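Local coordinates for protein purine nucleoside phosphorylase (Schistosoma mansoni, PDB 6B6K) that probably catalyses the reversible phosphorolysis of purine nucleosides such as inosine and guanosine, giving the free base and ribose 1-phosphate, at residues 117-122 with 239-244; 192-197 with 221-226. All coordinates share one frame; numbering follows the deposited sequence.

Contact 1: residues 117-122 with 239-244; sequences NLAGGI and AVSLIA. With CVG (6-methylpyridazin-3-ol), chain I.
Parallel pairing of two strands in the large mixed beta-sheet of the phosphorylase fold joins Asn117, Leu118 and Ala119 to Ser241, Leu242 and Ile243. The backbone ladder begins with Asn117 N donating to Val240 O at 3.1 Å, a bent bond. Asn117 O then receives Leu242 N at 2.8 Å, almost straight, and Ala119 N reaches Leu242 O at 3.0 Å. Ala244 N closes the series on Ala119 O.

On one face of the sheet the side chain of Asn117 turns back over its neighbour strand. With CG set between its own backbone N and carbonyl carbon (chi1 64°), OD1 takes the hydroxyl of Ser241 at 2.7 Å, in the amide plane and on a lone pair. ND2 is hydrogen-bonded to Thr223 OG1, and the amide is therefore gripped at both ends. The CB of Ala119 lies 3.9 Å from Ser241 OG on this same face, while Ile134 and Val132 of the adjacent antiparallel strand 131-139 touch Ser241 and Ile243 respectively.

On the other face Leu118 and Leu242 run side by side in the same direction, their CD2 methyls 3.8 Å apart, and helix 259-283 lies against both. Beyond Ala119 the first strand, which here borders the ligand site, carries two glycines: Gly121 N and CA receive the CG2 branch of Ile243, and Gly120 N lies 3.4 Å from ring atom N of the bound 6-methylpyridazin-3-ol. The methyl carbon of that ligand approaches the CB of Ala244, 4.0 Å away.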
loop_
_atom_site.group_PDB
_atom_site.type_symbol
_atom_site.label_atom_id
_atom_site.label_comp_id
_atom_site.label_asym_id
_atom_site.label_seq_id
_atom_site.Cartn_x
_atom_site.Cartn_y
_atom_site.Cartn_z
ATOM N N ASN A 117 -13.480 4.531 18.161
ATOM C CA ASN A 117 -13.377 5.157 16.848
ATOM C C ASN A 117 -14.762 5.275 16.208
ATOM O O ASN A 117 -15.740 4.663 16.665
ATOM C CB ASN A 117 -12.392 4.418 15.914
ATOM C CG ASN A 117 -12.843 3.014 15.578
ATOM O OD1 ASN A 117 -13.892 2.811 14.990
ATOM N ND2 ASN A 117 -12.026 2.026 15.922
ATOM N N LEU A 118 -14.836 6.088 15.144
ATOM C CA LEU A 118 -16.004 6.155 14.272
ATOM C C LEU A 118 -15.697 5.408 12.972
ATOM O O LEU A 118 -14.609 5.555 12.392
ATOM C CB LEU A 118 -16.378 7.608 13.970
ATOM C CG LEU A 118 -17.154 8.308 15.097
ATOM C CD1 LEU A 118 -16.801 9.760 15.129
ATOM C CD2 LEU A 118 -18.622 8.118 14.861
ATOM N N ALA A 119 -16.641 4.585 12.522
ATOM C CA ALA A 119 -16.421 3.712 11.373
ATOM C C ALA A 119 -17.679 3.581 10.515
ATOM O O ALA A 119 -18.801 3.851 10.971
ATOM C CB ALA A 119 -16.036 2.310 11.836
ATOM N N GLY A 120 -17.472 3.166 9.259
ATOM C CA GLY A 120 -18.574 2.798 8.366
ATOM C C GLY A 120 -18.967 1.327 8.486
ATOM O O GLY A 120 -18.111 0.453 8.658
ATOM N N GLY A 121 -20.274 1.060 8.375
ATOM C CA GLY A 121 -20.782 -0.301 8.425
ATOM C C GLY A 121 -20.749 -0.971 7.064
ATOM O O GLY A 121 -21.189 -0.393 6.071
ATOM N N ILE A 122 -20.233 -2.203 7.025
ATOM C CA ILE A 122 -20.254 -3.041 5.839
ATOM C C ILE A 122 -21.238 -4.209 5.997
ATOM O O ILE A 122 -22.066 -4.451 5.126
ATOM C CB ILE A 122 -18.829 -3.547 5.495
ATOM C CG1 ILE A 122 -17.812 -2.386 5.327
ATOM C CG2 ILE A 122 -18.847 -4.426 4.291
ATOM C CD1 ILE A 122 -18.057 -1.470 4.136
ATOM N N ALA A 239 -11.057 -2.497 21.659
ATOM C CA ALA A 239 -11.348 -1.475 20.655
ATOM C C ALA A 239 -12.819 -1.571 20.246
ATOM O O ALA A 239 -13.319 -2.668 19.974
ATOM C CB ALA A 239 -10.431 -1.657 19.438
ATOM N N VAL A 240 -13.523 -0.428 20.253
ATOM C CA VAL A 240 -14.963 -0.357 19.985
ATOM C C VAL A 240 -15.187 0.687 18.893
ATOM O O VAL A 240 -14.734 1.833 19.027
ATOM C CB VAL A 240 -15.753 0.018 21.250
ATOM C CG1 VAL A 240 -17.250 0.070 20.974
ATOM C CG2 VAL A 240 -15.486 -0.981 22.380
ATOM N N SER A 241 -15.881 0.297 17.816
ATOM C CA SER A 241 -16.297 1.230 16.765
ATOM C C SER A 241 -17.751 1.668 16.978
ATOM O O SER A 241 -18.615 0.845 17.300
ATOM C CB SER A 241 -16.212 0.584 15.381
ATOM O OG SER A 241 -14.884 0.314 14.953
ATOM N N LEU A 242 -18.010 2.968 16.809
ATOM C CA LEU A 242 -19.355 3.520 16.676
ATOM C C LEU A 242 -19.662 3.682 15.188
ATOM O O LEU A 242 -18.900 4.323 14.459
ATOM C CB LEU A 242 -19.440 4.885 17.362
ATOM C CG LEU A 242 -20.711 5.732 17.151
ATOM C CD1 LEU A 242 -21.987 4.983 17.558
ATOM C CD2 LEU A 242 -20.621 7.063 17.933
ATOM N N ILE A 243 -20.774 3.110 14.744
ATOM C CA ILE A 243 -21.110 3.016 13.329
ATOM C C ILE A 243 -21.839 4.282 12.912
ATOM O O ILE A 243 -22.894 4.611 13.451
ATOM C CB ILE A 243 -21.981 1.780 13.054
ATOM C CG1 ILE A 243 -21.247 0.505 13.463
ATOM C CG2 ILE A 243 -22.471 1.776 11.578
ATOM C CD1 ILE A 243 -19.875 0.334 12.761
ATOM N N ALA A 244 -21.311 4.970 11.906
ATOM C CA ALA A 244 -21.935 6.193 11.443
ATOM C C ALA A 244 -22.964 5.970 10.334
ATOM O O ALA A 244 -23.835 6.816 10.158
ATOM C CB ALA A 244 -20.854 7.172 10.970
HETATM C C4 CVG I . -15.029 6.420 8.571
HETATM C C3 CVG I . -13.927 5.980 7.897
HETATM C C2 CVG I . -14.078 5.202 6.673
HETATM C C1 CVG I . -16.333 6.159 8.038
HETATM O O CVG I . -12.981 4.728 5.926
HETATM N N1 CVG I . -15.352 4.937 6.191
HETATM N N CVG I . -16.501 5.418 6.867
HETATM C C CVG I . -17.548 6.676 8.796
#

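Contact 2: residues 192-197 with 221-226; sequences GVYAFN and MSTVPE. With CVG (6-methylpyridazin-3-ol), chain I; DMS (dimethyl sulfoxide), chain H.
From strand 189-196 Tyr194 points its ring at the turn that leads into helix 224-232, and its hydroxyl accepts a nearly straight hydrogen bond from Ser222 N (N to OH 3.1 Å). Nearer the backbone, CD2 meets the CG2 branch of Val224 at 3.7 Å.

Two residues on, Phe196 extends the same way, CG anti to the backbone N (chi1 -179°). Its CE1 edge faces Met221 O, near the ring plane, and CD2 lies against Val224 CB. From the far end Pro225 comes to meet it, CG 3.6 Å from Phe196 CE2, with CD making an off-centre CH-pi contact. Leu145 of the second subunit also packs on this ring.

Asn197 leaves the strand alongside Met221, whose CA lies 3.2 Å from Asn197 O in a CA-H...O contact. Asn197 ND2 donates to the 6-methylpyridazin-3-ol oxygen at 3.0 Å, with an N-H...O angle of 171°, and also to Thr201 O. The Met221 chain is extended beyond CG and brings CE within 3.7 Å of the same ligand oxygen. That oxygen thus serves as acceptor for the Asn197 amide while the methyl packs beside it, perhaps much as an oxygen substituent of a purine base would be held.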
loop_
_atom_site.group_PDB
_atom_site.type_symbol
_atom_site.label_atom_id
_atom_site.label_comp_id
_atom_site.label_asym_id
_atom_site.label_seq_id
_atom_site.Cartn_x
_atom_site.Cartn_y
_atom_site.Cartn_z
ATOM N N GLY A 192 -17.182 -7.798 15.328
ATOM C CA GLY A 192 -16.843 -7.756 13.910
ATOM C C GLY A 192 -15.372 -7.521 13.622
ATOM O O GLY A 192 -14.569 -7.181 14.503
ATOM N N VAL A 193 -15.047 -7.687 12.335
ATOM C CA VAL A 193 -13.705 -7.499 11.768
ATOM C C VAL A 193 -13.589 -6.088 11.184
ATOM O O VAL A 193 -14.426 -5.684 10.361
ATOM C CB VAL A 193 -13.437 -8.550 10.670
ATOM C CG1 VAL A 193 -12.102 -8.265 9.928
ATOM C CG2 VAL A 193 -13.468 -9.981 11.251
ATOM N N TYR A 194 -12.516 -5.371 11.555
ATOM C CA TYR A 194 -12.265 -3.984 11.140
ATOM C C TYR A 194 -11.272 -3.914 9.985
ATOM O O TYR A 194 -10.148 -4.418 10.099
ATOM C CB TYR A 194 -11.705 -3.211 12.330
ATOM C CG TYR A 194 -11.389 -1.724 12.166
ATOM C CD1 TYR A 194 -12.273 -0.763 12.632
ATOM C CD2 TYR A 194 -10.166 -1.292 11.646
ATOM C CE1 TYR A 194 -11.986 0.592 12.535
ATOM C CE2 TYR A 194 -9.867 0.078 11.550
ATOM C CZ TYR A 194 -10.776 1.009 12.007
ATOM O OH TYR A 194 -10.465 2.346 11.912
ATOM N N ALA A 195 -11.677 -3.257 8.889
ATOM C CA ALA A 195 -10.778 -2.973 7.766
ATOM C C ALA A 195 -10.166 -1.598 7.970
ATOM O O ALA A 195 -10.894 -0.618 8.145
ATOM C CB ALA A 195 -11.523 -2.949 6.435
ATOM N N PHE A 196 -8.829 -1.525 7.888
ATOM C CA PHE A 196 -8.094 -0.254 7.968
ATOM C C PHE A 196 -7.956 0.326 6.548
ATOM O O PHE A 196 -7.195 -0.203 5.726
ATOM C CB PHE A 196 -6.740 -0.496 8.632
ATOM C CG PHE A 196 -5.867 0.744 8.809
ATOM C CD1 PHE A 196 -6.386 2.041 8.824
ATOM C CD2 PHE A 196 -4.489 0.591 8.994
ATOM C CE1 PHE A 196 -5.539 3.154 9.000
ATOM C CE2 PHE A 196 -3.661 1.690 9.151
ATOM C CZ PHE A 196 -4.171 2.984 9.151
ATOM N N ASN A 197 -8.722 1.406 6.266
ATOM C CA ASN A 197 -8.581 2.269 5.082
ATOM C C ASN A 197 -7.654 3.424 5.464
ATOM O O ASN A 197 -7.985 4.222 6.345
ATOM C CB ASN A 197 -9.964 2.810 4.695
ATOM C CG ASN A 197 -9.917 3.946 3.653
ATOM O OD1 ASN A 197 -8.995 4.041 2.838
ATOM N ND2 ASN A 197 -10.939 4.842 3.716
ATOM N N MET A 221 -10.332 4.610 9.565
ATOM C CA MET A 221 -9.040 5.193 9.205
ATOM C C MET A 221 -8.071 5.299 10.388
ATOM O O MET A 221 -7.111 6.088 10.331
ATOM C CB MET A 221 -9.241 6.598 8.604
ATOM C CG MET A 221 -10.145 6.693 7.417
ATOM S SD MET A 221 -10.410 8.455 6.958
ATOM C CE MET A 221 -11.786 8.257 5.841
ATOM N N SER A 222 -8.311 4.569 11.469
ATOM C CA SER A 222 -7.482 4.695 12.677
ATOM C C SER A 222 -7.331 3.317 13.322
ATOM O O SER A 222 -7.618 2.284 12.703
ATOM C CB SER A 222 -8.111 5.703 13.659
ATOM O OG SER A 222 -9.284 5.147 14.210
ATOM N N THR A 223 -6.876 3.321 14.586
ATOM C CA THR A 223 -6.923 2.188 15.513
ATOM C C THR A 223 -5.879 1.102 15.258
ATOM O O THR A 223 -5.120 0.732 16.171
ATOM C CB THR A 223 -8.356 1.658 15.574
ATOM O OG1 THR A 223 -9.204 2.696 16.077
ATOM C CG2 THR A 223 -8.501 0.444 16.513
ATOM N N VAL A 224 -5.830 0.549 14.045
ATOM C CA VAL A 224 -4.913 -0.570 13.790
ATOM C C VAL A 224 -3.453 -0.217 14.064
ATOM O O VAL A 224 -2.743 -1.044 14.660
ATOM C CB VAL A 224 -5.179 -1.151 12.385
ATOM C CG1 VAL A 224 -4.073 -2.081 11.933
ATOM C CG2 VAL A 224 -6.547 -1.836 12.327
ATOM N N PRO A 225 -2.936 0.976 13.713
ATOM C CA PRO A 225 -1.526 1.291 14.093
ATOM C C PRO A 225 -1.247 1.230 15.589
ATOM O O PRO A 225 -0.264 0.586 16.027
ATOM C CB PRO A 225 -1.299 2.687 13.497
ATOM C CG PRO A 225 -2.299 2.735 12.291
ATOM C CD PRO A 225 -3.521 2.037 12.851
ATOM N N GLU A 226 -2.133 1.809 16.400
ATOM C CA GLU A 226 -1.957 1.791 17.855
ATOM C C GLU A 226 -2.116 0.380 18.423
ATOM O O GLU A 226 -1.416 0.007 19.382
ATOM C CB GLU A 226 -2.972 2.723 18.534
ATOM C CG GLU A 226 -3.013 4.134 18.085
ATOM C CD GLU A 226 -4.102 4.337 17.051
ATOM O OE1 GLU A 226 -3.858 3.990 15.914
ATOM O OE2 GLU A 226 -5.228 4.795 17.389
HETATM C C4 CVG I . -15.029 6.420 8.571
HETATM C C3 CVG I . -13.927 5.980 7.897
HETATM C C2 CVG I . -14.078 5.202 6.673
HETATM C C1 CVG I . -16.333 6.159 8.038
HETATM O O CVG I . -12.981 4.728 5.926
HETATM N N1 CVG I . -15.352 4.937 6.191
HETATM N N CVG I . -16.501 5.418 6.867
HETATM C C CVG I . -17.548 6.676 8.796
HETATM S S DMS H . -11.256 8.204 14.198
HETATM O O DMS H . -11.077 6.729 14.233
HETATM C C1 DMS H . -12.748 8.619 15.073
HETATM C C2 DMS H . -10.336 8.997 15.526
#

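Contacts 1 and 2 have centres about 10 Å apart and reach the same mixed sheet. Along the chain, strand 112-121 comes first, then both halves of contact 2, and finally strand 236-246, which directly follows helix 224-232; the pairing of 117-122 with 239-244 therefore brackets 192-197 and 221-226. The two meet where Asn117 CB packs on Ser222 OG and Tyr194 CD1 on Ser241 OG. Both also touch the 6-methylpyridazin-3-ol, contact 1 along its ring and methyl and contact 2 at its oxygen and the adjacent ring carbon, so segments distant in sequence converge on one pocket, perhaps the purine-base site of this phosphorylase.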